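Local coordinates for tyrosine specific protein phosphatase (Trypanosoma cruzi, PDB 4AZ1) that probably removes phosphate from phosphotyrosine residues of protein substrates, at residues N80-D85 with T235-Y240; S261-R264 with M270-R273; L115-T120 with E207-N212; A106-K111 with P221-C226; H197-S202 with Y277-L282. One frame throughout, in Å; residues are numbered along the deposited sequence.

Interaction 1. Residues N80-D85 with T235-Y240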
# COMPACT_ATOMS: atom_id res chain seq x y z
N ASN A 80 17.75 -3.36 -4.43
CA ASN A 80 19.10 -2.87 -4.67
C ASN A 80 19.33 -2.56 -6.14
O ASN A 80 18.75 -3.22 -7.02
CB ASN A 80 20.14 -3.88 -4.21
CG ASN A 80 20.07 -4.15 -2.72
OD1 ASN A 80 19.34 -5.03 -2.27
ND2 ASN A 80 20.85 -3.39 -1.94
N LEU A 81 20.17 -1.57 -6.40
CA LEU A 81 20.57 -1.21 -7.75
C LEU A 81 21.60 -2.22 -8.26
O LEU A 81 22.66 -2.37 -7.67
CB LEU A 81 21.21 0.19 -7.77
CG LEU A 81 21.53 0.78 -9.14
CD1 LEU A 81 20.27 0.89 -9.95
CD2 LEU A 81 22.22 2.15 -9.06
N ILE A 82 21.29 -2.93 -9.33
CA ILE A 82 22.29 -3.84 -9.88
C ILE A 82 22.97 -3.23 -11.10
O ILE A 82 22.31 -2.94 -12.09
CB ILE A 82 21.69 -5.20 -10.25
CG1 ILE A 82 20.82 -5.73 -9.11
CG2 ILE A 82 22.82 -6.18 -10.60
CD1 ILE A 82 21.60 -6.13 -7.87
N ASP A 83 24.28 -3.05 -11.02
CA ASP A 83 25.05 -2.46 -12.11
C ASP A 83 26.17 -3.42 -12.50
O ASP A 83 27.05 -3.73 -11.68
CB ASP A 83 25.61 -1.10 -11.68
CG ASP A 83 26.43 -0.41 -12.78
OD1 ASP A 83 26.04 -0.45 -13.97
OD2 ASP A 83 27.47 0.19 -12.43
N LEU A 84 26.15 -3.91 -13.74
CA LEU A 84 27.19 -4.81 -14.22
C LEU A 84 27.97 -4.24 -15.41
O LEU A 84 28.53 -5.01 -16.19
CB LEU A 84 26.58 -6.16 -14.61
CG LEU A 84 25.84 -6.91 -13.50
CD1 LEU A 84 24.73 -7.80 -14.05
CD2 LEU A 84 26.81 -7.73 -12.67
N ASP A 85 28.01 -2.92 -15.54
CA ASP A 85 28.74 -2.26 -16.64
C ASP A 85 28.12 -2.65 -17.97
O ASP A 85 28.82 -2.93 -18.94
CB ASP A 85 30.23 -2.63 -16.63
CG ASP A 85 30.96 -2.12 -15.40
OD1 ASP A 85 30.69 -0.98 -14.97
OD2 ASP A 85 31.82 -2.87 -14.87
N THR A 235 18.24 -14.81 -11.67
CA THR A 235 18.46 -15.54 -12.91
C THR A 235 18.21 -14.66 -14.14
O THR A 235 19.00 -14.66 -15.10
CB THR A 235 17.52 -16.76 -13.01
OG1 THR A 235 17.84 -17.70 -11.98
CG2 THR A 235 17.63 -17.43 -14.37
N LEU A 236 17.11 -13.93 -14.11
CA LEU A 236 16.77 -13.06 -15.23
C LEU A 236 17.88 -12.03 -15.49
O LEU A 236 18.30 -11.84 -16.62
CB LEU A 236 15.46 -12.33 -14.97
CG LEU A 236 15.06 -11.46 -16.17
CD1 LEU A 236 15.07 -12.31 -17.42
CD2 LEU A 236 13.68 -10.87 -15.98
N ILE A 237 18.34 -11.37 -14.43
CA ILE A 237 19.36 -10.34 -14.56
C ILE A 237 20.69 -11.00 -14.98
O ILE A 237 21.42 -10.46 -15.82
CB ILE A 237 19.51 -9.50 -13.27
CG1 ILE A 237 18.21 -8.73 -13.00
CG2 ILE A 237 20.66 -8.52 -13.39
CD1 ILE A 237 18.10 -8.12 -11.59
N GLY A 238 20.98 -12.18 -14.43
CA GLY A 238 22.19 -12.90 -14.79
C GLY A 238 22.21 -13.34 -16.25
O GLY A 238 23.24 -13.24 -16.94
N ALA A 239 21.08 -13.84 -16.72
CA ALA A 239 20.96 -14.26 -18.11
C ALA A 239 21.13 -13.07 -19.04
O ALA A 239 21.80 -13.18 -20.07
CB ALA A 239 19.61 -14.96 -18.36
N TYR A 240 20.52 -11.94 -18.68
CA TYR A 240 20.69 -10.71 -19.46
C TYR A 240 22.18 -10.38 -19.57
O TYR A 240 22.69 -10.12 -20.66
CB TYR A 240 19.97 -9.52 -18.81
CG TYR A 240 20.39 -8.19 -19.41
CD1 TYR A 240 19.82 -7.73 -20.60
CD2 TYR A 240 21.36 -7.39 -18.80
CE1 TYR A 240 20.21 -6.51 -21.18
CE2 TYR A 240 21.76 -6.17 -19.37
CZ TYR A 240 21.18 -5.74 -20.56
OH TYR A 240 21.56 -4.54 -21.12
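Between Ile82 and Leu84 on one side and Ile237 on the other, only aliphatic branches touch; the nearest flat group is the ring of Tyr240, which sits to one side, meeting Phe90 in an edge-to-face pair and hydrogen bonding through its hydroxyl to His88 ND1. The contact itself turns on a single methyl group. Ile237 CG2 lies 4.2 Å from Ile82 CG2, and the same Ile237 CG2 is 4.2 Å from Leu84 CD1, so the branch is shared by two residues that face the helix from alternate positions of the chain. With CG1 beside the backbone N (chi1 -64°), the CG2 branch of Ile237 lies anti to that nitrogen and is presented to both partners. Both distances are loose van der Waals ones, and Met263 of helix 255-266 also packs on both isoleucines. Beta-branched isoleucine suits the strand at position 82, and its branched side chain presents CG2 to the helix; Leu84, just past the strand, adds a longer arm that also rests on Ala262. Helix 232-247 thus packs against the outermost strand, 79-82, of the mixed central sheet, an arrangement characteristic of the alpha/beta fold of protein tyrosine phosphatases.

Interaction 2. Residues S261-R264 with M270-R273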
# COMPACT_ATOMS: atom_id res chain seq x y z
N SER A 261 28.61 -13.69 -9.21
CA SER A 261 29.43 -13.22 -8.10
C SER A 261 29.28 -11.71 -7.92
O SER A 261 29.11 -11.21 -6.80
CB SER A 261 30.90 -13.60 -8.33
OG SER A 261 31.46 -14.14 -7.16
N ALA A 262 29.30 -10.98 -9.03
CA ALA A 262 29.16 -9.52 -8.99
C ALA A 262 27.75 -9.06 -8.59
O ALA A 262 27.59 -8.02 -7.95
CB ALA A 262 29.58 -8.90 -10.31
N MET A 263 26.73 -9.82 -8.99
CA MET A 263 25.38 -9.51 -8.55
C MET A 263 25.27 -9.69 -7.04
O MET A 263 24.67 -8.88 -6.35
CB MET A 263 24.35 -10.42 -9.24
CG MET A 263 24.11 -10.11 -10.71
SD MET A 263 22.68 -11.02 -11.34
CE MET A 263 23.15 -12.71 -10.93
N ARG A 264 25.85 -10.78 -6.54
CA ARG A 264 25.82 -11.09 -5.11
C ARG A 264 26.47 -10.02 -4.23
O ARG A 264 26.06 -9.82 -3.09
CB ARG A 264 26.46 -12.46 -4.85
CG ARG A 264 25.43 -13.56 -4.89
CD ARG A 264 25.99 -14.98 -4.87
NE ARG A 264 24.86 -15.92 -4.87
CZ ARG A 264 24.47 -16.61 -3.81
NH1 ARG A 264 25.14 -16.52 -2.67
NH2 ARG A 264 23.41 -17.42 -3.90
N MET A 270 21.80 -13.21 -4.30
CA MET A 270 21.30 -13.26 -5.68
C MET A 270 21.53 -14.64 -6.32
O MET A 270 22.64 -15.22 -6.21
CB MET A 270 21.93 -12.16 -6.56
CG MET A 270 21.35 -10.76 -6.37
SD MET A 270 19.65 -10.55 -6.94
CE MET A 270 19.92 -9.87 -8.58
N VAL A 271 20.49 -15.12 -7.00
CA VAL A 271 20.40 -16.51 -7.45
C VAL A 271 20.39 -17.44 -6.22
O VAL A 271 21.44 -17.84 -5.70
CB VAL A 271 21.47 -16.91 -8.48
CG1 VAL A 271 21.17 -18.29 -9.03
CG2 VAL A 271 21.50 -15.89 -9.63
N GLN A 272 19.18 -17.74 -5.78
CA GLN A 272 18.93 -18.35 -4.49
C GLN A 272 19.03 -19.88 -4.54
O GLN A 272 19.42 -20.50 -3.57
CB GLN A 272 17.51 -17.94 -4.07
CG GLN A 272 17.02 -18.43 -2.71
CD GLN A 272 15.61 -17.90 -2.42
OE1 GLN A 272 14.89 -17.49 -3.33
NE2 GLN A 272 15.24 -17.88 -1.14
N ARG A 273 18.69 -20.48 -5.68
CA ARG A 273 18.58 -21.94 -5.77
C ARG A 273 19.44 -22.47 -6.88
O ARG A 273 19.66 -21.78 -7.88
CB ARG A 273 17.11 -22.37 -6.01
CG ARG A 273 16.14 -21.75 -5.02
CD ARG A 273 14.77 -22.44 -5.06
NE ARG A 273 13.72 -21.60 -4.47
CZ ARG A 273 13.56 -21.41 -3.15
NH1 ARG A 273 14.39 -21.99 -2.29
NH2 ARG A 273 12.57 -20.64 -2.70
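Arg264 NH2 donates to Val271 O at 2.7 Å with an N-H...O angle of 151°, and the acceptor lies close to the guanidinium plane, at its edge. The same side chain bonds to the preceding carbonyl: Arg264 NE is 2.7 Å from Met270 O, but the strongly bent angle of 126° makes this bond weak. One flat cation therefore spans two successive peptide oxygens, one firmly and one weakly, while Met270 N lies over one of its faces. The chain is extended from CG to NE, and its CG packs 4.1 Å from Met270 CB. Arginine suits the place because its long chain ends in several N-H donors, enough for two carbonyls and a carboxylate: NH1 forms a salt bridge with Glu32, which probably fixes the rotation of the guanidinium. Val271 has an unusual positive phi of 62°, awkward for a beta-branched residue, in a bend of the chain that these bonds probably help to keep.

Apolar contacts flank the polar grip. Met263 and Met270 cross at about a right angle, their CB atoms 4.0 Å apart, and Met263 CE reaches Val271 CG2 at 3.8 Å; flexible methionines can bend to fit such an uneven surface. Residues 270-273 are consistent with the Q-loop of this family. The loop is pinned to helix 255-266 just before helix 274-288; both methionines also rest on Ile237 of helix 232-247, and Val271 leans on Tyr277 of helix 274-288.

Interaction 3. Residues L115-T120 with E207-N212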
# COMPACT_ATOMS: atom_id res chain seq x y z
N LEU A 115 9.92 0.20 -17.05
CA LEU A 115 9.66 -1.23 -17.22
C LEU A 115 9.81 -1.99 -15.91
O LEU A 115 10.85 -1.93 -15.24
CB LEU A 115 10.57 -1.84 -18.30
CG LEU A 115 10.51 -3.36 -18.49
CD1 LEU A 115 9.11 -3.80 -18.92
CD2 LEU A 115 11.55 -3.85 -19.50
N VAL A 116 8.75 -2.71 -15.57
CA VAL A 116 8.72 -3.56 -14.40
C VAL A 116 8.50 -4.98 -14.86
O VAL A 116 7.54 -5.26 -15.60
CB VAL A 116 7.54 -3.18 -13.47
CG1 VAL A 116 7.38 -4.26 -12.37
CG2 VAL A 116 7.79 -1.81 -12.85
N ILE A 117 9.38 -5.88 -14.45
CA ILE A 117 9.22 -7.28 -14.81
C ILE A 117 8.98 -8.08 -13.55
O ILE A 117 9.75 -7.99 -12.59
CB ILE A 117 10.46 -7.83 -15.51
CG1 ILE A 117 10.68 -7.08 -16.82
CG2 ILE A 117 10.31 -9.34 -15.76
CD1 ILE A 117 11.84 -7.61 -17.61
N MET A 118 7.88 -8.83 -13.55
CA MET A 118 7.47 -9.64 -12.42
C MET A 118 7.57 -11.10 -12.84
O MET A 118 6.90 -11.52 -13.79
CB MET A 118 6.02 -9.28 -12.02
CG MET A 118 5.48 -10.14 -10.89
SD MET A 118 3.79 -9.67 -10.50
CE MET A 118 3.39 -10.97 -9.34
N VAL A 119 8.42 -11.86 -12.15
CA VAL A 119 8.67 -13.25 -12.52
C VAL A 119 8.12 -14.24 -11.50
O VAL A 119 8.84 -15.10 -10.98
CB VAL A 119 10.21 -13.49 -12.75
CG1 VAL A 119 10.43 -14.81 -13.42
CG2 VAL A 119 10.77 -12.42 -13.66
N THR A 120 6.84 -14.12 -11.20
CA THR A 120 6.18 -15.03 -10.29
C THR A 120 4.68 -14.88 -10.49
O THR A 120 4.23 -13.86 -11.02
CB THR A 120 6.53 -14.71 -8.79
OG1 THR A 120 5.90 -15.65 -7.92
CG2 THR A 120 6.06 -13.29 -8.41
N GLU A 207 13.60 -15.35 -23.24
CA GLU A 207 14.07 -14.53 -24.37
C GLU A 207 13.13 -13.34 -24.66
O GLU A 207 13.59 -12.24 -24.98
CB GLU A 207 14.23 -15.39 -25.62
CG GLU A 207 15.52 -16.23 -25.67
CD GLU A 207 16.79 -15.40 -25.95
OE1 GLU A 207 16.69 -14.15 -26.04
OE2 GLU A 207 17.88 -16.00 -26.09
N ALA A 208 11.83 -13.56 -24.52
CA ALA A 208 10.85 -12.52 -24.78
C ALA A 208 10.98 -11.42 -23.72
O ALA A 208 10.95 -10.23 -24.03
CB ALA A 208 9.45 -13.10 -24.77
N LEU A 209 11.14 -11.84 -22.47
CA LEU A 209 11.39 -10.89 -21.38
C LEU A 209 12.64 -10.04 -21.66
O LEU A 209 12.62 -8.82 -21.48
CB LEU A 209 11.55 -11.61 -20.05
CG LEU A 209 10.31 -12.23 -19.39
CD1 LEU A 209 10.69 -12.71 -18.01
CD2 LEU A 209 9.17 -11.22 -19.31
N LEU A 210 13.72 -10.69 -22.11
CA LEU A 210 14.96 -9.98 -22.36
C LEU A 210 14.82 -9.02 -23.54
O LEU A 210 15.47 -7.97 -23.58
CB LEU A 210 16.12 -10.96 -22.57
CG LEU A 210 16.39 -11.84 -21.35
CD1 LEU A 210 17.45 -12.87 -21.67
CD2 LEU A 210 16.84 -10.98 -20.18
N THR A 211 13.96 -9.37 -24.49
CA THR A 211 13.66 -8.48 -25.60
C THR A 211 13.01 -7.20 -25.07
O THR A 211 13.38 -6.10 -25.48
CB THR A 211 12.77 -9.16 -26.65
OG1 THR A 211 13.54 -10.13 -27.36
CG2 THR A 211 12.22 -8.14 -27.65
N ASN A 212 12.07 -7.35 -24.14
CA ASN A 212 11.50 -6.18 -23.48
C ASN A 212 12.57 -5.32 -22.83
O ASN A 212 12.58 -4.11 -23.03
CB ASN A 212 10.46 -6.58 -22.42
CG ASN A 212 9.18 -7.08 -23.04
OD1 ASN A 212 8.60 -8.05 -22.57
ND2 ASN A 212 8.76 -6.44 -24.12
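Ile117 and Leu209 form the apolar centre of the contact. Ile117 CG2 approaches both methyls of the leucine, with Leu209 CD1 at 4.1 Å from it and Leu209 CD2 at 4.2 Å, so the forked end of Leu209 straddles one branch. The bond leaving CA in Leu209 does not aim at the strand; the outer part of the side chain turns back to it. Val119 CG2 adds a looser touch, 4.4 Å from Leu209 CD1, beyond the end of the strand.

Strand 115-118 lies inside the central sheet, parallel to its neighbours 222-225 and 184-191, and helix 203-215 covers the face to which Leu115 and Ile117 point. Val116 instead packs on Leu108 from helix 101-110 across the sheet, the layered alpha/beta/alpha build of this region of the phosphatase fold. Beta-branched Ile117 suits the extended backbone, and the forked, flexible end of Leu209 lets it reach back to the strand from the helix.

A second kind of contact sets methyl groups against helix carbonyls: Leu115 CD2 is 3.7 Å from Asn212 O, and Ile117 CD1 is 4.1 Å from Leu209 O. Leu115 CD2 also rests 4.1 Å from Asn212 CB. Leu115 carries CG anti to its main-chain nitrogen (chi1 173°), which stretches the methyls out to the helix.

The one polar side chain among the touching residues, Asn212, offers its CB to the leucine while its OD1 accepts from Arg171 NH2, a division of labour that asparagine allows at a partly exposed position.

Interaction 4. Residues A106-K111 with P221-C226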
# COMPACT_ATOMS: atom_id res chain seq x y z
N ALA A 106 5.25 4.79 -5.48
CA ALA A 106 5.85 6.12 -5.39
C ALA A 106 7.24 6.11 -6.00
O ALA A 106 7.66 7.08 -6.65
CB ALA A 106 5.92 6.57 -3.94
N MET A 107 7.97 5.03 -5.75
CA MET A 107 9.30 4.84 -6.33
C MET A 107 9.20 4.82 -7.85
O MET A 107 9.94 5.54 -8.52
CB MET A 107 9.94 3.55 -5.83
CG MET A 107 11.34 3.29 -6.38
SD MET A 107 11.35 2.39 -7.96
CE MET A 107 10.35 0.96 -7.50
N LEU A 108 8.28 4.00 -8.38
CA LEU A 108 8.10 3.90 -9.83
C LEU A 108 7.84 5.28 -10.40
O LEU A 108 8.35 5.64 -11.46
CB LEU A 108 6.92 3.00 -10.16
CG LEU A 108 7.08 1.53 -9.85
CD1 LEU A 108 5.83 0.78 -10.31
CD2 LEU A 108 8.34 1.02 -10.55
N TYR A 109 7.04 6.05 -9.66
CA TYR A 109 6.60 7.35 -10.13
C TYR A 109 7.70 8.39 -10.07
O TYR A 109 7.95 9.09 -11.05
CB TYR A 109 5.39 7.83 -9.33
CG TYR A 109 4.85 9.13 -9.85
CD1 TYR A 109 4.02 9.17 -10.96
CD2 TYR A 109 5.20 10.34 -9.24
CE1 TYR A 109 3.54 10.37 -11.46
CE2 TYR A 109 4.71 11.55 -9.73
CZ TYR A 109 3.89 11.55 -10.84
OH TYR A 109 3.41 12.75 -11.32
N GLU A 110 8.34 8.53 -8.91
CA GLU A 110 9.38 9.53 -8.74
C GLU A 110 10.62 9.24 -9.60
O GLU A 110 11.25 10.16 -10.13
CB GLU A 110 9.79 9.63 -7.26
CG GLU A 110 10.71 10.82 -6.95
CD GLU A 110 11.94 10.42 -6.15
OE1 GLU A 110 11.86 9.43 -5.39
OE2 GLU A 110 12.98 11.09 -6.28
N LYS A 111 10.96 7.96 -9.75
CA LYS A 111 12.13 7.56 -10.53
C LYS A 111 11.83 7.42 -12.02
O LYS A 111 12.75 7.19 -12.81
CB LYS A 111 12.74 6.27 -9.99
CG LYS A 111 13.41 6.45 -8.64
CD LYS A 111 14.50 7.50 -8.74
CE LYS A 111 15.09 7.83 -7.38
NZ LYS A 111 16.32 8.69 -7.50
N PRO A 221 16.64 2.51 -14.61
CA PRO A 221 16.85 1.07 -14.38
C PRO A 221 15.55 0.30 -14.63
O PRO A 221 14.45 0.85 -14.46
CB PRO A 221 17.21 0.99 -12.90
CG PRO A 221 17.26 2.41 -12.38
CD PRO A 221 16.51 3.26 -13.35
N VAL A 222 15.68 -0.96 -15.03
CA VAL A 222 14.53 -1.85 -15.14
C VAL A 222 14.26 -2.49 -13.78
O VAL A 222 15.17 -3.07 -13.18
CB VAL A 222 14.81 -2.96 -16.15
CG1 VAL A 222 13.70 -4.01 -16.10
CG2 VAL A 222 14.97 -2.37 -17.55
N VAL A 223 13.04 -2.39 -13.28
CA VAL A 223 12.69 -3.04 -12.02
C VAL A 223 12.33 -4.51 -12.24
O VAL A 223 11.51 -4.83 -13.11
CB VAL A 223 11.54 -2.32 -11.30
CG1 VAL A 223 11.01 -3.17 -10.12
CG2 VAL A 223 11.98 -0.94 -10.81
N VAL A 224 12.94 -5.41 -11.47
CA VAL A 224 12.65 -6.84 -11.56
C VAL A 224 12.36 -7.42 -10.18
O VAL A 224 13.14 -7.24 -9.25
CB VAL A 224 13.85 -7.61 -12.15
CG1 VAL A 224 13.48 -9.07 -12.41
CG2 VAL A 224 14.32 -6.95 -13.43
N HIS A 225 11.23 -8.12 -10.03
CA HIS A 225 10.96 -8.76 -8.74
C HIS A 225 10.33 -10.12 -8.92
O HIS A 225 9.64 -10.37 -9.91
CB HIS A 225 10.06 -7.88 -7.85
CG HIS A 225 8.65 -7.78 -8.31
ND1 HIS A 225 7.64 -8.58 -7.81
CD2 HIS A 225 8.05 -6.95 -9.21
CE1 HIS A 225 6.49 -8.25 -8.38
NE2 HIS A 225 6.72 -7.27 -9.23
N CYS A 226 10.60 -11.01 -7.97
CA CYS A 226 9.85 -12.25 -7.86
C CYS A 226 9.12 -12.17 -6.53
O CYS A 226 8.38 -11.21 -6.32
CB CYS A 226 10.76 -13.47 -7.95
SG CYS A 226 12.31 -13.35 -7.03
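Val223 is the one residue of 221-226 that touches Met107 and Leu108. Ahead of it, Pro221 leads into strand 222-225 and packs on Val91. Val222 turns to the other face of the sheet, beside Phe90 and Leu115. Val223 then points to helix 101-110. Its CG2 branch, anti to the carbonyl carbon and beside the backbone N (chi1 169° places CG1 opposite that nitrogen), does all the touching: Leu108 CD2 is 4.1 Å from Val223 CG2, and Met107 CE is 4.2 Å from the same methyl. Leu108 crosses the valine at about a right angle, whereas Met107 runs past it in the opposite direction, its chain folded at chi2 and chi3 to bring the terminal methyl in. Val91 and Cys93 of strand 90-93 and Val116 of strand 115-118 flank Val223.

Val224 faces away again, onto Leu236 and Thr233 of helix 232-247. His225 follows, its ring held at both nitrogens: ND1 donates to Cys226 O at 3.1 Å (N-H...O 158°), in the carbonyl plane, on a lone pair, and NE2 is hydrogen bonded to Tyr133 OH. His225 and Cys226 open the HC(X5)R signature motif, the phosphate-binding P-loop of this family.

The union of helix and strand thus rests on apolar, non-directional packing, as suits a buried valine beside leucine and methionine, while the ring of His225, through its hydrogen bonds, ties down the entry to the loop.

Interaction 5. Residues H197-S202 with Y277-L282. With EDO (1,2-ethanediol), chain C.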
# COMPACT_ATOMS: atom_id res chain seq x y z
N HIS A 197 11.19 -22.94 -7.29
CA HIS A 197 11.65 -24.35 -7.15
C HIS A 197 11.59 -25.15 -8.44
O HIS A 197 11.87 -26.35 -8.43
CB HIS A 197 10.90 -25.12 -6.05
CG HIS A 197 11.06 -24.54 -4.67
ND1 HIS A 197 10.15 -23.66 -4.13
CD2 HIS A 197 12.00 -24.73 -3.73
CE1 HIS A 197 10.53 -23.32 -2.91
NE2 HIS A 197 11.66 -23.96 -2.64
N GLY A 198 11.20 -24.52 -9.55
CA GLY A 198 11.18 -25.20 -10.84
C GLY A 198 12.06 -24.49 -11.85
O GLY A 198 12.87 -23.63 -11.48
N ILE A 199 11.91 -24.83 -13.13
CA ILE A 199 12.60 -24.13 -14.23
C ILE A 199 11.57 -23.62 -15.26
O ILE A 199 10.41 -24.06 -15.25
CB ILE A 199 13.61 -25.06 -14.91
CG1 ILE A 199 12.89 -26.25 -15.53
CG2 ILE A 199 14.67 -25.54 -13.91
CD1 ILE A 199 13.80 -27.13 -16.38
N PRO A 200 11.98 -22.68 -16.13
CA PRO A 200 10.98 -22.18 -17.09
C PRO A 200 10.41 -23.28 -17.98
O PRO A 200 11.14 -24.18 -18.41
CB PRO A 200 11.78 -21.18 -17.93
CG PRO A 200 12.79 -20.64 -16.95
CD PRO A 200 13.19 -21.85 -16.12
N GLN A 201 9.11 -23.19 -18.23
CA GLN A 201 8.41 -24.16 -19.07
C GLN A 201 8.95 -24.15 -20.50
O GLN A 201 9.06 -25.22 -21.13
CB GLN A 201 6.90 -23.91 -19.04
CG GLN A 201 6.24 -24.33 -17.72
CD GLN A 201 4.87 -23.72 -17.49
OE1 GLN A 201 4.21 -23.24 -18.42
NE2 GLN A 201 4.43 -23.72 -16.23
N SER A 202 9.31 -22.97 -20.99
CA SER A 202 10.00 -22.87 -22.29
C SER A 202 11.07 -21.77 -22.33
O SER A 202 10.88 -20.69 -21.76
CB SER A 202 9.00 -22.66 -23.44
OG SER A 202 8.35 -21.40 -23.33
N TYR A 277 20.51 -21.04 -10.92
CA TYR A 277 21.85 -20.77 -11.45
C TYR A 277 22.04 -21.58 -12.74
O TYR A 277 22.59 -21.10 -13.75
CB TYR A 277 22.90 -21.15 -10.39
CG TYR A 277 24.34 -20.92 -10.80
CD1 TYR A 277 24.86 -19.63 -10.92
CD2 TYR A 277 25.20 -21.99 -11.04
CE1 TYR A 277 26.20 -19.41 -11.28
CE2 TYR A 277 26.53 -21.79 -11.41
CZ TYR A 277 27.02 -20.49 -11.52
OH TYR A 277 28.34 -20.28 -11.88
N PHE A 278 21.57 -22.82 -12.70
CA PHE A 278 21.57 -23.68 -13.88
C PHE A 278 20.86 -23.01 -15.07
O PHE A 278 21.37 -23.06 -16.19
CB PHE A 278 20.90 -25.00 -13.54
CG PHE A 278 21.57 -26.17 -14.17
CD1 PHE A 278 21.95 -26.13 -15.51
CD2 PHE A 278 21.85 -27.31 -13.43
CE1 PHE A 278 22.58 -27.22 -16.11
CE2 PHE A 278 22.49 -28.41 -14.01
CZ PHE A 278 22.86 -28.36 -15.36
N VAL A 279 19.71 -22.37 -14.82
CA VAL A 279 18.96 -21.74 -15.91
C VAL A 279 19.81 -20.72 -16.71
O VAL A 279 19.65 -20.61 -17.93
CB VAL A 279 17.61 -21.12 -15.42
CG1 VAL A 279 16.89 -20.38 -16.57
CG2 VAL A 279 16.69 -22.20 -14.87
N ILE A 280 20.74 -20.02 -16.06
CA ILE A 280 21.58 -19.09 -16.81
C ILE A 280 22.41 -19.84 -17.86
O ILE A 280 22.48 -19.41 -19.00
CB ILE A 280 22.48 -18.21 -15.92
CG1 ILE A 280 21.64 -17.49 -14.86
CG2 ILE A 280 23.26 -17.19 -16.78
CD1 ILE A 280 22.48 -16.89 -13.74
N TYR A 281 23.02 -20.97 -17.49
CA TYR A 281 23.72 -21.79 -18.49
C TYR A 281 22.78 -22.27 -19.61
O TYR A 281 23.18 -22.31 -20.78
CB TYR A 281 24.41 -23.00 -17.85
CG TYR A 281 25.75 -22.69 -17.20
CD1 TYR A 281 26.91 -22.67 -17.96
CD2 TYR A 281 25.85 -22.45 -15.84
CE1 TYR A 281 28.14 -22.39 -17.37
CE2 TYR A 281 27.07 -22.17 -15.25
CZ TYR A 281 28.22 -22.15 -16.02
OH TYR A 281 29.45 -21.88 -15.43
N LEU A 282 21.57 -22.67 -19.23
CA LEU A 282 20.59 -23.17 -20.21
C LEU A 282 20.20 -22.09 -21.23
O LEU A 282 20.04 -22.39 -22.41
CB LEU A 282 19.32 -23.66 -19.50
CG LEU A 282 19.56 -24.84 -18.56
CD1 LEU A 282 18.25 -25.29 -17.88
CD2 LEU A 282 20.21 -25.98 -19.32
C1 EDO C . 15.01 -23.70 -19.33
O1 EDO C . 14.08 -24.79 -19.50
C2 EDO C . 14.90 -22.80 -20.54
O2 EDO C . 15.74 -21.66 -20.36
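Pro200 and Ile199 meet Val279 at the end of the WPD loop, the segment that in tyrosine phosphatases moves over the active site and here includes Trp194. Proline and valine reach straight toward each other. Pro200 CD is the closest, 3.7 Å from Val279 CG2 and 4.0 Å from Val279 CG1, so the two methyls of the valine straddle one ring carbon, and Pro200 CG is 4.1 Å from Val279 CG1. Ile199 comes in at a slant and uses only its short branch, Ile199 CG2 being 4.0 Å from Val279 CG2. Its CG1 takes the crowded position between the backbone N and the carbonyl carbon (chi1 62°), which turns the longer branch off the valine, so that Ile199 CD1 comes 3.9 Å from O1 of a bound 1,2-ethanediol; the side chain also packs on Val296 of helix 293-299.

The residue types fit their places. Proline offers a rigid, apolar corner in a stretch without regular structure, and Val279, buried on helix 274-288, gives a compact, forked end whose two methyls serve both partners. Pro200 also packs on Trp194, whose NE1 is hydrogen bonded to Gly198 O, so the loop is braced both to itself and to the helix. Phe278 and Leu282 face Leu295 of helix 293-299, continuing the apolar surface past the contact.

The diol, probably from the crystallisation liquor, lies alongside: its C1 is 3.9 Å from Leu282 CD1, and its O1 donates a hydrogen bond of 3.2 Å to Pro200 O.

Interactions 1, 3 and 4 all reach the central sheet. Interactions 3 and 4, centres about 13 Å apart, lie on neighbouring strands 115-118 and 222-225 but take helices from opposite faces; both fall within the span between residues 80-85 and 235-240 that interaction 1 bridges at edge strand 79-82. The signature loop lies between the strand of interaction 4 and the helix of interaction 1. Interaction 2 comes later in the chain, its centre about 9 Å from that of interaction 1, and falls within the span of interaction 5, about 14 Å away between centres. Interactions 4 and 5, about 25 Å apart between centres, flank the chain's centre. Together they place the sheet and the helices that carry or brace the probable P-, Q- and WPD-loops.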